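Local coordinates for protein polyketide synthase type I (Bacillus amyloliquefaciens, PDB 5KKU) that probably removes water from acyl-carrier-bound polyketide intermediates, being the N-terminal dehydratase domain of a modular synthase of the difficidin assembly line, at residues Gly48-Glu52 and Arg53-Leu57; Gly146-Arg150 and Ser151-His155; Leu177-Ser180 and Asp181-Gly185; Gln231-Pro234 and Lys235-Thr239. All coordinates share one frame; numbering follows the deposited sequence.

Interaction 1 of 4, residues Gly48-Glu52 and Arg53-Leu57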
# COMPACT_ATOMS: atom_id res chain seq x y z
N GLY A 48 15.96 10.64 6.68
CA GLY A 48 17.32 11.00 6.40
C GLY A 48 17.51 12.38 5.84
O GLY A 48 18.57 12.91 5.94
N TYR A 49 16.48 12.94 5.24
CA TYR A 49 16.64 14.13 4.45
C TYR A 49 16.11 15.30 5.19
O TYR A 49 16.57 16.39 4.99
CB TYR A 49 15.91 13.97 3.13
CG TYR A 49 15.61 15.23 2.39
CD1 TYR A 49 16.58 15.93 1.77
CD2 TYR A 49 14.34 15.72 2.33
CE1 TYR A 49 16.31 17.08 1.09
CE2 TYR A 49 14.06 16.88 1.66
CZ TYR A 49 15.06 17.54 1.04
OH TYR A 49 14.81 18.69 0.38
N LEU A 50 15.19 15.05 6.11
CA LEU A 50 14.57 16.11 6.89
C LEU A 50 15.20 16.23 8.23
O LEU A 50 15.47 17.32 8.68
CB LEU A 50 13.12 15.79 7.12
CG LEU A 50 12.18 15.89 5.97
CD1 LEU A 50 10.79 15.96 6.55
CD2 LEU A 50 12.48 17.11 5.13
N GLY A 51 15.43 15.09 8.85
CA GLY A 51 15.84 14.98 10.21
C GLY A 51 14.93 13.85 10.47
O GLY A 51 14.28 13.46 9.54
N GLU A 52 14.85 13.32 11.67
CA GLU A 52 13.83 12.35 11.95
C GLU A 52 12.90 13.38 12.54
O GLU A 52 13.14 13.94 13.58
CB GLU A 52 14.36 11.14 12.73
CG GLU A 52 13.72 9.82 12.28
CD GLU A 52 14.60 8.62 12.51
OE1 GLU A 52 15.51 8.73 13.34
OE2 GLU A 52 14.40 7.56 11.87
N ARG A 53 11.80 13.64 11.86
CA ARG A 53 10.83 14.59 12.35
C ARG A 53 9.66 13.80 11.84
O ARG A 53 9.74 13.32 10.74
CB ARG A 53 10.82 15.99 11.80
CG ARG A 53 11.92 16.80 12.40
CD ARG A 53 11.97 18.23 11.94
NE ARG A 53 13.02 18.30 10.95
CZ ARG A 53 13.18 19.29 10.08
NH1 ARG A 53 12.38 20.32 10.09
NH2 ARG A 53 14.14 19.20 9.20
N PRO A 54 8.59 13.61 12.61
CA PRO A 54 7.53 12.79 12.02
C PRO A 54 6.85 13.46 10.84
O PRO A 54 6.62 14.60 10.95
CB PRO A 54 6.57 12.59 13.18
CG PRO A 54 6.68 13.81 13.95
CD PRO A 54 8.13 13.93 14.04
N ILE A 55 6.56 12.74 9.76
CA ILE A 55 5.92 13.35 8.60
C ILE A 55 4.81 12.49 8.02
O ILE A 55 4.75 11.28 8.27
CB ILE A 55 6.95 13.66 7.50
CG1 ILE A 55 7.52 12.36 6.92
CG2 ILE A 55 8.06 14.55 8.03
CD1 ILE A 55 6.59 11.67 5.94
N GLU A 56 3.94 13.12 7.25
CA GLU A 56 2.83 12.42 6.62
C GLU A 56 2.83 12.68 5.12
O GLU A 56 3.67 13.42 4.60
CB GLU A 56 1.50 12.87 7.23
CG GLU A 56 1.12 14.31 6.90
CD GLU A 56 -0.03 14.81 7.75
OE1 GLU A 56 -0.21 14.31 8.88
OE2 GLU A 56 -0.77 15.71 7.28
N LEU A 57 1.88 12.07 4.42
CA LEU A 57 1.76 12.22 3.01
C LEU A 57 0.38 12.61 2.55
O LEU A 57 -0.58 12.18 3.09
CB LEU A 57 2.24 10.97 2.30
CG LEU A 57 3.50 10.33 2.77
CD1 LEU A 57 3.65 8.94 2.24
CD2 LEU A 57 4.72 11.14 2.41

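Interaction 2 of 4, residues Gly146-Arg150 and Ser151-His155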
# COMPACT_ATOMS: atom_id res chain seq x y z
N GLY A 146 -8.87 -14.33 -2.06
CA GLY A 146 -9.46 -15.03 -3.16
C GLY A 146 -9.85 -14.09 -4.24
O GLY A 146 -9.93 -14.44 -5.36
N ILE A 147 -10.07 -12.86 -3.88
CA ILE A 147 -10.42 -11.85 -4.82
C ILE A 147 -9.22 -11.50 -5.71
O ILE A 147 -9.35 -11.32 -6.89
CB ILE A 147 -11.03 -10.66 -4.11
CG1 ILE A 147 -12.36 -11.08 -3.50
CG2 ILE A 147 -11.28 -9.55 -5.09
CD1 ILE A 147 -12.83 -10.26 -2.33
N ALA A 148 -8.05 -11.43 -5.11
CA ALA A 148 -6.87 -11.16 -5.83
C ALA A 148 -6.50 -12.35 -6.69
O ALA A 148 -6.10 -12.16 -7.81
CB ALA A 148 -5.76 -10.77 -4.89
N ARG A 149 -6.73 -13.55 -6.20
CA ARG A 149 -6.32 -14.72 -6.91
C ARG A 149 -7.07 -14.95 -8.15
O ARG A 149 -6.52 -15.34 -9.09
CB ARG A 149 -6.36 -15.96 -6.04
CG ARG A 149 -5.28 -16.07 -5.00
CD ARG A 149 -5.28 -17.41 -4.31
NE ARG A 149 -6.54 -17.86 -3.70
CZ ARG A 149 -6.98 -17.54 -2.49
NH1 ARG A 149 -6.33 -16.75 -1.69
NH2 ARG A 149 -8.12 -18.03 -2.09
N ARG A 150 -8.33 -14.64 -8.10
CA ARG A 150 -9.18 -14.87 -9.22
C ARG A 150 -9.06 -13.70 -10.16
O ARG A 150 -9.37 -13.81 -11.31
CB ARG A 150 -10.59 -15.31 -8.80
CG ARG A 150 -11.47 -14.29 -8.10
CD ARG A 150 -12.81 -14.85 -7.63
NE ARG A 150 -12.75 -15.25 -6.23
CZ ARG A 150 -13.20 -14.53 -5.23
NH1 ARG A 150 -13.78 -13.38 -5.44
NH2 ARG A 150 -13.08 -14.94 -4.01
N SER A 151 -8.52 -12.60 -9.69
CA SER A 151 -8.12 -11.54 -10.57
C SER A 151 -6.62 -11.64 -10.96
O SER A 151 -6.04 -10.70 -11.37
CB SER A 151 -8.62 -10.18 -10.05
OG SER A 151 -7.70 -9.45 -9.30
N HIS A 152 -6.06 -12.82 -10.85
CA HIS A 152 -4.71 -13.16 -11.29
C HIS A 152 -3.61 -12.44 -10.58
O HIS A 152 -2.57 -12.18 -11.12
CB HIS A 152 -4.54 -13.03 -12.80
CG HIS A 152 -5.40 -13.96 -13.55
ND1 HIS A 152 -6.59 -13.57 -14.10
CD2 HIS A 152 -5.31 -15.29 -13.76
CE1 HIS A 152 -7.17 -14.61 -14.67
NE2 HIS A 152 -6.41 -15.66 -14.47
N ILE A 153 -3.87 -12.16 -9.34
CA ILE A 153 -2.89 -11.59 -8.44
C ILE A 153 -2.46 -12.64 -7.41
O ILE A 153 -3.27 -13.19 -6.74
CB ILE A 153 -3.46 -10.37 -7.76
CG1 ILE A 153 -3.88 -9.37 -8.81
CG2 ILE A 153 -2.47 -9.78 -6.80
CD1 ILE A 153 -4.44 -8.11 -8.25
N GLU A 154 -1.20 -12.95 -7.32
CA GLU A 154 -0.80 -13.99 -6.44
C GLU A 154 0.17 -13.58 -5.36
O GLU A 154 1.29 -13.23 -5.61
CB GLU A 154 -0.24 -15.18 -7.20
CG GLU A 154 -1.19 -15.86 -8.15
CD GLU A 154 -2.21 -16.80 -7.51
OE1 GLU A 154 -1.90 -17.54 -6.57
OE2 GLU A 154 -3.33 -16.82 -7.99
N HIS A 155 -0.27 -13.65 -4.14
CA HIS A 155 0.58 -13.35 -3.04
C HIS A 155 1.34 -14.56 -2.56
O HIS A 155 0.78 -15.59 -2.35
CB HIS A 155 -0.23 -12.81 -1.90
CG HIS A 155 -0.72 -11.42 -2.09
ND1 HIS A 155 -1.89 -11.13 -2.73
CD2 HIS A 155 -0.22 -10.24 -1.68
CE1 HIS A 155 -2.08 -9.84 -2.71
NE2 HIS A 155 -1.08 -9.27 -2.09

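Interaction 3 of 4, residues Leu177-Ser180 and Asp181-Gly185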
# COMPACT_ATOMS: atom_id res chain seq x y z
N LEU A 177 -4.45 -8.86 10.99
CA LEU A 177 -3.39 -9.23 10.11
C LEU A 177 -2.09 -9.54 10.81
O LEU A 177 -1.67 -8.82 11.66
CB LEU A 177 -3.20 -8.12 9.10
CG LEU A 177 -4.42 -7.80 8.26
CD1 LEU A 177 -4.40 -6.42 7.70
CD2 LEU A 177 -4.46 -8.79 7.15
N THR A 178 -1.44 -10.62 10.41
CA THR A 178 -0.14 -11.00 10.90
C THR A 178 0.78 -11.43 9.77
O THR A 178 0.38 -12.07 8.86
CB THR A 178 -0.20 -12.10 11.95
OG1 THR A 178 -0.97 -11.65 13.05
CG2 THR A 178 1.10 -12.38 12.48
N LEU A 179 2.04 -11.10 9.86
CA LEU A 179 2.98 -11.51 8.87
C LEU A 179 3.35 -12.98 8.95
O LEU A 179 3.16 -13.59 9.95
CB LEU A 179 4.22 -10.68 8.95
CG LEU A 179 4.04 -9.19 9.12
CD1 LEU A 179 5.40 -8.63 9.45
CD2 LEU A 179 3.52 -8.56 7.87
N SER A 180 3.84 -13.54 7.88
CA SER A 180 4.52 -14.80 7.92
C SER A 180 5.84 -14.64 8.67
O SER A 180 6.33 -13.58 8.77
CB SER A 180 4.81 -15.27 6.50
OG SER A 180 5.74 -14.46 5.85
N ASP A 181 6.38 -15.72 9.18
CA ASP A 181 7.60 -15.63 9.93
C ASP A 181 8.72 -14.97 9.13
O ASP A 181 9.37 -14.11 9.63
CB ASP A 181 8.02 -16.97 10.48
CG ASP A 181 7.13 -17.48 11.60
OD1 ASP A 181 6.72 -16.74 12.50
OD2 ASP A 181 6.87 -18.66 11.60
N LEU A 182 8.92 -15.38 7.89
CA LEU A 182 9.83 -14.70 6.99
C LEU A 182 9.62 -13.18 6.91
O LEU A 182 10.54 -12.43 7.09
CB LEU A 182 9.73 -15.29 5.60
CG LEU A 182 10.51 -14.57 4.53
CD1 LEU A 182 11.96 -14.89 4.71
CD2 LEU A 182 10.04 -15.00 3.17
N ALA A 183 8.39 -12.76 6.68
CA ALA A 183 8.04 -11.37 6.66
C ALA A 183 8.23 -10.69 7.97
O ALA A 183 8.60 -9.56 8.02
CB ALA A 183 6.63 -11.19 6.20
N GLU A 184 8.05 -11.43 9.04
CA GLU A 184 8.11 -10.88 10.36
C GLU A 184 9.51 -10.45 10.73
O GLU A 184 9.68 -9.51 11.44
CB GLU A 184 7.54 -11.87 11.36
CG GLU A 184 7.88 -11.58 12.78
CD GLU A 184 7.49 -10.21 13.22
OE1 GLU A 184 6.46 -9.72 12.77
OE2 GLU A 184 8.25 -9.61 13.97
N GLY A 185 10.51 -11.13 10.20
CA GLY A 185 11.88 -10.81 10.49
C GLY A 185 12.32 -9.46 9.97
O GLY A 185 13.31 -8.98 10.38

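Interaction 4 of 4, residues Gln231-Pro234 and Lys235-Thr239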
# COMPACT_ATOMS: atom_id res chain seq x y z
N GLN A 231 2.81 5.49 14.67
CA GLN A 231 3.59 4.57 15.45
C GLN A 231 4.03 3.41 14.58
O GLN A 231 3.41 3.13 13.59
CB GLN A 231 2.77 4.06 16.60
CG GLN A 231 3.42 4.17 17.96
CD GLN A 231 3.38 5.55 18.56
OE1 GLN A 231 2.51 6.34 18.25
NE2 GLN A 231 4.32 5.84 19.43
N PRO A 232 5.09 2.72 14.93
CA PRO A 232 5.54 1.57 14.16
C PRO A 232 4.65 0.37 14.33
O PRO A 232 4.09 0.20 15.36
CB PRO A 232 6.91 1.29 14.72
CG PRO A 232 6.88 1.87 16.07
CD PRO A 232 6.01 3.05 16.01
N PHE A 233 4.48 -0.41 13.30
CA PHE A 233 3.65 -1.58 13.37
C PHE A 233 4.16 -2.65 14.34
O PHE A 233 5.29 -2.95 14.38
CB PHE A 233 3.54 -2.19 11.98
CG PHE A 233 2.75 -1.38 11.00
CD1 PHE A 233 1.70 -0.62 11.39
CD2 PHE A 233 3.05 -1.44 9.66
CE1 PHE A 233 0.97 0.08 10.46
CE2 PHE A 233 2.33 -0.74 8.74
CZ PHE A 233 1.29 0.02 9.14
N PRO A 234 3.27 -3.27 15.08
CA PRO A 234 3.63 -4.43 15.89
C PRO A 234 3.45 -5.70 15.11
O PRO A 234 3.23 -5.59 13.95
CB PRO A 234 2.63 -4.37 17.01
CG PRO A 234 1.49 -3.72 16.40
CD PRO A 234 2.04 -2.66 15.55
N LYS A 235 3.55 -6.85 15.73
CA LYS A 235 3.43 -8.10 15.06
C LYS A 235 2.07 -8.32 14.43
O LYS A 235 1.97 -8.84 13.38
CB LYS A 235 3.73 -9.22 16.02
CG LYS A 235 5.20 -9.44 16.25
CD LYS A 235 5.45 -10.56 17.21
CE LYS A 235 6.93 -10.63 17.55
NZ LYS A 235 7.25 -11.47 18.74
N THR A 236 1.01 -7.93 15.10
CA THR A 236 -0.30 -8.03 14.52
C THR A 236 -0.95 -6.67 14.51
O THR A 236 -0.91 -5.98 15.47
CB THR A 236 -1.23 -8.96 15.32
OG1 THR A 236 -0.66 -10.25 15.46
CG2 THR A 236 -2.59 -9.06 14.71
N ILE A 237 -1.55 -6.30 13.40
CA ILE A 237 -2.33 -5.08 13.32
C ILE A 237 -3.81 -5.29 13.06
O ILE A 237 -4.25 -6.35 12.68
CB ILE A 237 -1.81 -4.11 12.28
CG1 ILE A 237 -1.95 -4.71 10.89
CG2 ILE A 237 -0.40 -3.70 12.57
CD1 ILE A 237 -1.78 -3.75 9.77
N TYR A 238 -4.57 -4.25 13.25
CA TYR A 238 -6.00 -4.30 13.09
C TYR A 238 -6.48 -3.17 12.25
O TYR A 238 -6.58 -2.09 12.72
CB TYR A 238 -6.68 -4.31 14.44
CG TYR A 238 -6.25 -5.44 15.31
CD1 TYR A 238 -5.09 -5.40 16.02
CD2 TYR A 238 -7.01 -6.54 15.41
CE1 TYR A 238 -4.70 -6.44 16.77
CE2 TYR A 238 -6.63 -7.59 16.16
CZ TYR A 238 -5.49 -7.52 16.85
OH TYR A 238 -5.16 -8.57 17.57
N THR A 239 -6.74 -3.45 11.00
CA THR A 239 -7.19 -2.51 10.06
C THR A 239 -8.70 -2.29 10.11
O THR A 239 -9.46 -3.12 9.74
CB THR A 239 -6.70 -2.88 8.64
OG1 THR A 239 -5.27 -2.87 8.62
CG2 THR A 239 -7.21 -1.91 7.64

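Interaction 1 of 4, residues Gly48-Glu52 and Arg53-Leu57
The guanidinium of Arg53 turns one edge to the backbone of Leu50 and Gly51. Leu50 O and Gly51 N both lie at that edge, near the plane of the group. Arg53 NH2 donates to Leu50 O, but the modelled separation of NH2 and Leu50 O, 2.4 Å, is shorter than a normal hydrogen bond. The exact length is therefore doubtful, and so is the N-H...O angle of 159° that goes with it. The arginine chain gets there by bending back. CG stands beside the backbone N (chi1 -77°), and a turn at chi3 of -101° swings the guanidinium toward the end of the preceding helix. On the way Arg53 CG passes 3.3 Å from Glu52 O. The carboxylate of Glu52 takes no part in this grip. Its OE2 forms a salt bridge with Lys191.

The segment is the turn that leads from helix 37-49 into strand 55-62 of the N-terminal hotdog fold. Gly51 is the first residue to leave the helical conformation, with a positive phi. The chain then reverses, and Leu50 and Ile55 face each other on the inner side of the turn. Leu50 CD1 and Ile55 CG2 are 3.4 Å apart, which is tight for two methyl groups. The two side chains meet at an oblique angle. Both also rest on Leu114 of strand 107-116, and Leu50 touches Leu116 as well. Strand 55-62 pairs antiparallel with strand 107-116 and with strand 219-229.

Interaction 2 of 4, residues Gly146-Arg150 and Ser151-His155
Ile153 N binds Ala148 O at 2.7 Å and His152 N binds Arg149 O at 3.1 Å, a Schellman motif that ends helix 146-150, with His152 as the C-prime residue at positive phi. Strand 153-155 then leaves at 128° to the helix direction. Ala148 CB packs against Ile153 CB at 3.7 Å. The same methyl also approaches the edge of the His155 ring, 4.4 Å from CE1. Ser151 OG adds a weak hydrogen bond to Ala148 O.

Glu154 folds back at chi2 (-78°) and crosses Arg149 at about a right angle. Its OE2 touches the aliphatic part of the arginine, 3.6 Å from Arg149 CG. The charged atoms stay apart, with Arg149 NE 5.5 Å from Glu154 OE2. Arg149 NH1 instead bonds His142 O, while Gly146 CA lies over one face of the guanidinium.

Beyond the turn, strand 153-155 pairs antiparallel with strand 25-27 of the N-terminal hotdog fold, Glu154 and Arg26 being bonded through their backbones. Ile153 touches His25 and Val27. His155 NE2 bonds Asp198 OD2, and the His155 ring meets that of His25 edge-to-face. Asp198 is the predicted proton donor and His25 the predicted proton acceptor. Ala148 O thus takes a short backbone bond and a weak hydroxyl one, and the turn it secures places His155 beside the probable active site.

Interaction 3 of 4, residues Leu177-Ser180 and Asp181-Gly185
Ser180 OG accepts a hydrogen bond from Ala183 N, 3.3 Å away and nearly straight at 163°. This makes Ser180 the N-cap of helix 181-184. The hydroxyl sits between the backbone N and the carbonyl carbon (chi1 67°), a rotation that turns it toward the first turn of the helix. The carbonyl of the same residue is used too. Glu184 N donates to Ser180 O at 2.8 Å, approaching almost along the C=O axis. One serine thus engages two amide groups at the start of the helix.

Leu179 supplies the apolar part of the contact. Its CB lies 3.7 Å from Ala183 CB, and its CD1 reaches past the alanine to Glu184 CA at 3.6 Å. Glu184 OE1 comes 3.7 Å from Leu179 CD1, a contact without a bond. The glutamate chain bends at chi2, and OE1 finds its charged partner in Arg187 NE.

A second layer holds these groups in place. Ser180 OG also bonds Glu157 O. Since that carbonyl can only accept, the hydroxyl donates there while it accepts from the helix. Ala183 O is bonded by His193 NE2 in the loop that follows.

The turn closes strand 172-178 of the C-terminal hotdog fold. Leu179 packs on Ala195 and Phe196 of helix 194-200, the helix that carries the predicted proton donor Asp198. Leu177, earlier in the strand, touches Phe196 and Ala199 of the same helix and lies next to strand 236-248.

Interaction 4 of 4, residues Gln231-Pro234 and Lys235-Thr239
Ile237 CG2 meets both the Phe233 ring and the Pro234 ring, at the point where the loop after strand 219-229 enters strand 236-248 of the C-terminal hotdog fold. The methyl is 3.9 Å from Phe233 CD1 and 4.0 Å from Pro234 CD. The Phe233 and Ile237 side chains run obliquely to each other; those of Pro234 and Ile237 cross at about a right angle. In Ile237, CG1 lies between the backbone N and the carbonyl carbon (chi1 65°). This puts CG2 beside the backbone N, on the side of the two rings.

No hydrogen bond joins the two segments; the contact is apolar packing. Around it, Phe233 meets Phe196 of helix 194-200 edge-to-face and also touches Ile265 of strand 258-266. Phe233, Pro234 and Ile237 all rest on Leu273 of strand 272-283, which extends the apolar cluster between helix and sheet. Phe233 O is bonded by Arg187 NH1.

The proline ring also borders the polar backbone of the strand, with Pro234 CG 3.4 Å from Thr236 O.

Overall arrangement
The four contacts follow one another along the chain, each at a turn where a strand or helix begins or ends. Interaction 1 lies in the N-terminal hotdog fold and the other three in the C-terminal one. Interactions 1 and 2 are about 35 Å apart, centre to centre, on opposite sides of the chain's centre. Interactions 3 and 4 are closest, with centres about 11 Å apart. They touch through neighbouring strands 172-178 and 236-248, where Thr178 OG1 and Thr236 OG1 are 2.8 Å apart. Both also pack on helix 194-200. Interaction 2 joins the active-site region, which both hotdog folds probably build together.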